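Local coordinates for TarM (Staphylococcus aureus subsp. aureus 21178, PDB 4X7R), which belongs to the GT-B fold glycosyltransferases of group 1 and binds uridine-5'-diphosphate in a pocket of the chain, at residues K313-E318 with I414-V419; N437-E442 with A464-K469. The protein carries 1 engineered substitution. One frame throughout, in Å; residues are numbered along the deposited sequence.

Contact 1: K313-E318 with I414-V419; sequences KHFQTE and ISKRPV
Arg-417 reaches His-314 through one hydrogen bond: NH2 donates to the carbonyl O of His-314 over 3.0 Å. The N-H...O angle of 152° shows a moderately bent bond; the donor lies in the carbonyl plane, while the oxygen sits slightly out of the guanidinium plane. Leu-390 O takes NE of the same arginine, whose chain is bent at chi2, and Glu-391 O takes NH2 as well, so three main-chain carbonyls hold the group. Gln-316 N stands over one guanidinium face, 4.1 Å from NH2.

The loop 313-318 leads into strand 320-324 of a parallel sheet in one of the two Rossmann-like domains of the GT-B fold. Facing it, Lys-416, with positive phi (58°), is the C-prime residue of the Schellman motif ending helix 407-414.

The apolar part centres on Phe-315. CE1 meets CB of Lys-416 at 3.7 Å and CZ meets its CD at 3.8 Å, the extended lysine chain crossing the phenylalanine side chain nearly at a right angle. At the ring edge, in plane, the carbonyl O of Lys-416 approaches CE1 to 3.6 Å. CD1 comes within 3.7 Å of Arg-417 NH1, the two planes 35° apart.

Contact 2: N437-E442 with A464-K469; sequences NGYLIE and AEFGSK
In Tyr-439 chi1 (-67°) sets CG beside the backbone N, and in Phe-466 it is -88°; the two side chains cross at about a right angle. They form a T-shaped (edge-to-face) stack, with centroids 5.2 Å apart and planes at 68°; it joins strand 438-441, an edge strand of the six-stranded parallel sheet in this Rossmann-like half of the GT-B fold, to helix 460-477. Phe-466 supplies the edge: CE2 stands 3.5 Å from CZ of Tyr-439, over the tyrosine face but displaced toward its rim. The phenol OH has a weak hydrogen bond to Asn-435 OD1.

The phenylalanine ring also packs against main chain. Its CD2 lies 3.5 Å from Gly-438 N, and Asn-437 N sits over one face, offset to the rim. Pro-418, just before the neighbouring strand 419-422, also touches Phe-466.

The strand entrance comes close to the helix backbone, the CA atoms of Asn-437 and Phe-466 being 4.0 Å apart. The amide of Asn-437 turns from this interface to Glu-433 N, bound by OD1, and Phe-431 O, bound by ND2, while CB packs 3.9 Å from CB of Lys-469. Asn-437 CA makes a CA-H...O contact with the carbonyl O of Phe-466 at 3.4 Å.

Overall arrangement
From the N terminus, the chain passes through the seven-stranded parallel sheet and the antiparallel strands before it reaches 313-318. Contact 1 then closes a loop of 95 intervening residues, returning at the turn between helix 407-414 and strand 419-422. Contact 2 opens only afterwards and closes a shorter, mostly helical loop of 21 residues; the two are in series, neither nested nor crossed. The centres of contact 1 and contact 2 lie about 11 Å apart. Segment 414-419 joins them: Val-419 O probably bonds to Tyr-439 N, and Lys-416 packs on Gly-467. Phe-315 also meets Ala-464, so helix 460-477 touches both the loop before strand 320-324 and edge strand 438-441 of the six-stranded sheet.

Contact 1: K313-E318 with I414-V419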
loop_
_atom_site.group_PDB
_atom_site.type_symbol
_atom_site.label_atom_id
_atom_site.label_comp_id
_atom_site.label_asym_id
_atom_site.label_seq_id
_atom_site.Cartn_x
_atom_site.Cartn_y
_atom_site.Cartn_z
ATOM N N LYS A 313 -29.845 -0.593 1.088
ATOM C CA LYS A 313 -31.302 -0.439 1.187
ATOM C C LYS A 313 -31.881 -0.815 2.553
ATOM O O LYS A 313 -32.876 -0.226 2.967
ATOM C CB LYS A 313 -32.034 -1.135 0.015
ATOM C CG LYS A 313 -31.757 -2.630 -0.141
ATOM C CD LYS A 313 -32.065 -3.097 -1.562
ATOM C CE LYS A 313 -32.474 -4.550 -1.634
ATOM N NZ LYS A 313 -33.901 -4.750 -1.257
ATOM N N HIS A 314 -31.220 -1.752 3.268
ATOM C CA HIS A 314 -31.632 -2.217 4.590
ATOM C C HIS A 314 -30.586 -2.007 5.679
ATOM O O HIS A 314 -29.387 -2.154 5.441
ATOM C CB HIS A 314 -32.055 -3.697 4.554
ATOM C CG HIS A 314 -33.380 -3.935 3.903
ATOM N ND1 HIS A 314 -33.480 -4.606 2.698
ATOM C CD2 HIS A 314 -34.621 -3.581 4.312
ATOM C CE1 HIS A 314 -34.772 -4.645 2.416
ATOM N NE2 HIS A 314 -35.497 -4.036 3.357
ATOM N N PHE A 315 -31.069 -1.691 6.886
ATOM C CA PHE A 315 -30.262 -1.527 8.083
ATOM C C PHE A 315 -30.085 -2.887 8.741
ATOM O O PHE A 315 -31.037 -3.676 8.803
ATOM C CB PHE A 315 -30.943 -0.573 9.075
ATOM C CG PHE A 315 -30.719 0.897 8.813
ATOM C CD1 PHE A 315 -29.477 1.483 9.052
ATOM C CD2 PHE A 315 -31.760 1.707 8.375
ATOM C CE1 PHE A 315 -29.275 2.846 8.829
ATOM C CE2 PHE A 315 -31.558 3.072 8.154
ATOM C CZ PHE A 315 -30.319 3.635 8.391
ATOM N N GLN A 316 -28.872 -3.161 9.237
ATOM C CA GLN A 316 -28.595 -4.399 9.946
ATOM C C GLN A 316 -29.153 -4.312 11.378
ATOM O O GLN A 316 -28.656 -3.520 12.182
ATOM C CB GLN A 316 -27.087 -4.715 9.934
ATOM C CG GLN A 316 -26.690 -5.930 10.780
ATOM C CD GLN A 316 -27.310 -7.219 10.295
ATOM O OE1 GLN A 316 -28.496 -7.491 10.517
ATOM N NE2 GLN A 316 -26.514 -8.047 9.640
ATOM N N THR A 317 -30.204 -5.101 11.683
ATOM C CA THR A 317 -30.808 -5.104 13.024
ATOM C C THR A 317 -30.054 -6.057 13.951
ATOM O O THR A 317 -30.131 -5.912 15.174
ATOM C CB THR A 317 -32.331 -5.332 12.988
ATOM O OG1 THR A 317 -32.627 -6.514 12.239
ATOM C CG2 THR A 317 -33.092 -4.137 12.421
ATOM N N GLU A 318 -29.315 -7.018 13.363
ATOM C CA GLU A 318 -28.498 -7.984 14.105
ATOM C C GLU A 318 -27.255 -7.312 14.696
ATOM O O GLU A 318 -26.660 -6.427 14.071
ATOM C CB GLU A 318 -28.075 -9.162 13.221
ATOM C CG GLU A 318 -29.144 -10.218 13.039
ATOM C CD GLU A 318 -28.986 -11.075 11.796
ATOM O OE1 GLU A 318 -27.839 -11.388 11.403
ATOM O OE2 GLU A 318 -30.033 -11.435 11.211
ATOM N N ILE A 414 -20.739 6.513 5.117
ATOM C CA ILE A 414 -21.395 6.577 3.793
ATOM C C ILE A 414 -22.449 5.439 3.675
ATOM O O ILE A 414 -23.555 5.680 3.196
ATOM C CB ILE A 414 -20.374 6.585 2.627
ATOM C CG1 ILE A 414 -19.494 7.839 2.696
ATOM C CG2 ILE A 414 -21.061 6.482 1.247
ATOM C CD1 ILE A 414 -18.192 7.679 2.037
ATOM N N SER A 415 -22.137 4.238 4.208
ATOM C CA SER A 415 -23.075 3.111 4.201
ATOM C C SER A 415 -24.058 3.154 5.375
ATOM O O SER A 415 -24.659 2.132 5.696
ATOM C CB SER A 415 -22.324 1.787 4.147
ATOM O OG SER A 415 -21.818 1.591 2.839
ATOM N N LYS A 416 -24.234 4.342 6.011
ATOM C CA LYS A 416 -25.139 4.570 7.160
ATOM C C LYS A 416 -24.829 3.660 8.370
ATOM O O LYS A 416 -25.738 3.273 9.113
ATOM C CB LYS A 416 -26.623 4.474 6.748
ATOM C CG LYS A 416 -27.093 5.501 5.733
ATOM C CD LYS A 416 -28.572 5.291 5.446
ATOM C CE LYS A 416 -29.131 6.322 4.501
ATOM N NZ LYS A 416 -30.522 5.993 4.071
ATOM N N ARG A 417 -23.539 3.311 8.549
ATOM C CA ARG A 417 -23.052 2.475 9.652
ATOM C C ARG A 417 -22.325 3.410 10.621
ATOM O O ARG A 417 -21.276 3.953 10.277
ATOM C CB ARG A 417 -22.132 1.318 9.148
ATOM C CG ARG A 417 -22.764 0.392 8.079
ATOM C CD ARG A 417 -24.221 0.072 8.371
ATOM N NE ARG A 417 -24.819 -0.933 7.493
ATOM C CZ ARG A 417 -25.998 -0.795 6.886
ATOM N NH1 ARG A 417 -26.675 0.341 6.984
ATOM N NH2 ARG A 417 -26.494 -1.784 6.159
ATOM N N PRO A 418 -22.924 3.726 11.781
ATOM C CA PRO A 418 -22.266 4.685 12.692
ATOM C C PRO A 418 -20.963 4.161 13.271
ATOM O O PRO A 418 -20.781 2.950 13.412
ATOM C CB PRO A 418 -23.326 4.962 13.766
ATOM C CG PRO A 418 -24.231 3.767 13.743
ATOM C CD PRO A 418 -24.202 3.219 12.340
ATOM N N VAL A 419 -20.045 5.085 13.557
ATOM C CA VAL A 419 -18.725 4.770 14.101
ATOM C C VAL A 419 -18.634 5.110 15.591
ATOM O O VAL A 419 -19.120 6.158 16.028
ATOM C CB VAL A 419 -17.605 5.481 13.293
ATOM C CG1 VAL A 419 -16.221 5.122 13.824
ATOM C CG2 VAL A 419 -17.702 5.151 11.811
#

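Contact 2: N437-E442 with A464-K469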
loop_
_atom_site.group_PDB
_atom_site.type_symbol
_atom_site.label_atom_id
_atom_site.label_comp_id
_atom_site.label_asym_id
_atom_site.label_seq_id
_atom_site.Cartn_x
_atom_site.Cartn_y
_atom_site.Cartn_z
ATOM N N ASN A 437 -24.236 11.421 15.189
ATOM C CA ASN A 437 -24.034 10.513 14.058
ATOM C C ASN A 437 -23.086 9.346 14.401
ATOM O O ASN A 437 -22.731 8.542 13.539
ATOM C CB ASN A 437 -23.587 11.308 12.829
ATOM C CG ASN A 437 -22.193 11.877 12.889
ATOM O OD1 ASN A 437 -21.320 11.382 13.601
ATOM N ND2 ASN A 437 -21.919 12.857 12.041
ATOM N N GLY A 438 -22.712 9.277 15.676
ATOM C CA GLY A 438 -21.805 8.282 16.240
ATOM C C GLY A 438 -21.264 8.742 17.582
ATOM O O GLY A 438 -21.788 9.692 18.182
ATOM N N TYR A 439 -20.196 8.075 18.056
ATOM C CA TYR A 439 -19.577 8.417 19.334
ATOM C C TYR A 439 -18.073 8.583 19.236
ATOM O O TYR A 439 -17.391 7.763 18.596
ATOM C CB TYR A 439 -19.914 7.375 20.419
ATOM C CG TYR A 439 -21.372 7.325 20.831
ATOM C CD1 TYR A 439 -21.972 8.396 21.490
ATOM C CD2 TYR A 439 -22.129 6.170 20.644
ATOM C CE1 TYR A 439 -23.309 8.343 21.894
ATOM C CE2 TYR A 439 -23.457 6.094 21.074
ATOM C CZ TYR A 439 -24.047 7.188 21.681
ATOM O OH TYR A 439 -25.364 7.113 22.072
ATOM N N LEU A 440 -17.566 9.655 19.880
ATOM C CA LEU A 440 -16.146 9.970 20.031
ATOM C C LEU A 440 -15.782 9.578 21.448
ATOM O O LEU A 440 -16.305 10.151 22.416
ATOM C CB LEU A 440 -15.856 11.462 19.803
ATOM C CG LEU A 440 -15.806 11.914 18.353
ATOM C CD1 LEU A 440 -15.772 13.432 18.266
ATOM C CD2 LEU A 440 -14.621 11.269 17.604
ATOM N N ILE A 441 -14.948 8.547 21.574
ATOM C CA ILE A 441 -14.540 8.009 22.876
ATOM C C ILE A 441 -13.178 8.555 23.284
ATOM O O ILE A 441 -12.266 8.624 22.458
ATOM C CB ILE A 441 -14.563 6.445 22.838
ATOM C CG1 ILE A 441 -15.929 5.873 22.381
ATOM C CG2 ILE A 441 -14.056 5.789 24.137
ATOM C CD1 ILE A 441 -17.183 6.362 23.125
ATOM N N GLU A 442 -13.039 8.922 24.562
ATOM C CA GLU A 442 -11.782 9.380 25.137
ATOM C C GLU A 442 -10.762 8.265 24.900
ATOM O O GLU A 442 -11.064 7.102 25.178
ATOM C CB GLU A 442 -11.964 9.659 26.636
ATOM C CG GLU A 442 -10.831 10.454 27.259
ATOM C CD GLU A 442 -10.783 10.435 28.775
ATOM O OE1 GLU A 442 -11.686 9.835 29.406
ATOM O OE2 GLU A 442 -9.826 11.017 29.333
ATOM N N ALA A 464 -29.999 3.428 13.449
ATOM C CA ALA A 464 -30.489 3.858 12.141
ATOM C C ALA A 464 -30.431 5.384 11.983
ATOM O O ALA A 464 -30.117 5.866 10.892
ATOM C CB ALA A 464 -31.915 3.363 11.925
ATOM N N GLU A 465 -30.756 6.123 13.061
ATOM C CA GLU A 465 -30.774 7.587 13.151
ATOM C C GLU A 465 -29.355 8.128 13.007
ATOM O O GLU A 465 -29.133 9.087 12.257
ATOM C CB GLU A 465 -31.359 7.990 14.502
ATOM C CG GLU A 465 -31.410 9.471 14.836
ATOM C CD GLU A 465 -31.912 9.710 16.251
ATOM O OE1 GLU A 465 -33.066 9.318 16.547
ATOM O OE2 GLU A 465 -31.136 10.243 17.079
ATOM N N PHE A 466 -28.403 7.518 13.755
ATOM C CA PHE A 466 -26.986 7.893 13.766
ATOM C C PHE A 466 -26.398 7.693 12.382
ATOM O O PHE A 466 -25.799 8.627 11.847
ATOM C CB PHE A 466 -26.209 7.099 14.836
ATOM C CG PHE A 466 -26.165 7.691 16.231
ATOM C CD1 PHE A 466 -27.141 8.585 16.663
ATOM C CD2 PHE A 466 -25.175 7.312 17.129
ATOM C CE1 PHE A 466 -27.101 9.121 17.954
ATOM C CE2 PHE A 466 -25.150 7.831 18.426
ATOM C CZ PHE A 466 -26.120 8.724 18.834
ATOM N N GLY A 467 -26.660 6.524 11.792
ATOM C CA GLY A 467 -26.195 6.160 10.458
ATOM C C GLY A 467 -26.680 7.096 9.371
ATOM O O GLY A 467 -25.895 7.524 8.520
ATOM N N SER A 468 -27.979 7.446 9.421
ATOM C CA SER A 468 -28.632 8.360 8.474
ATOM C C SER A 468 -27.970 9.756 8.524
ATOM O O SER A 468 -27.626 10.299 7.479
ATOM C CB SER A 468 -30.136 8.444 8.761
ATOM O OG SER A 468 -30.899 7.529 7.982
ATOM N N LYS A 469 -27.752 10.301 9.741
ATOM C CA LYS A 469 -27.089 11.589 9.960
ATOM C C LYS A 469 -25.609 11.513 9.514
ATOM O O LYS A 469 -25.080 12.495 8.990
ATOM C CB LYS A 469 -27.177 11.992 11.443
ATOM C CG LYS A 469 -28.543 12.515 11.886
ATOM C CD LYS A 469 -28.621 14.036 11.739
ATOM C CE LYS A 469 -30.027 14.528 11.483
ATOM N NZ LYS A 469 -30.037 15.903 10.909
#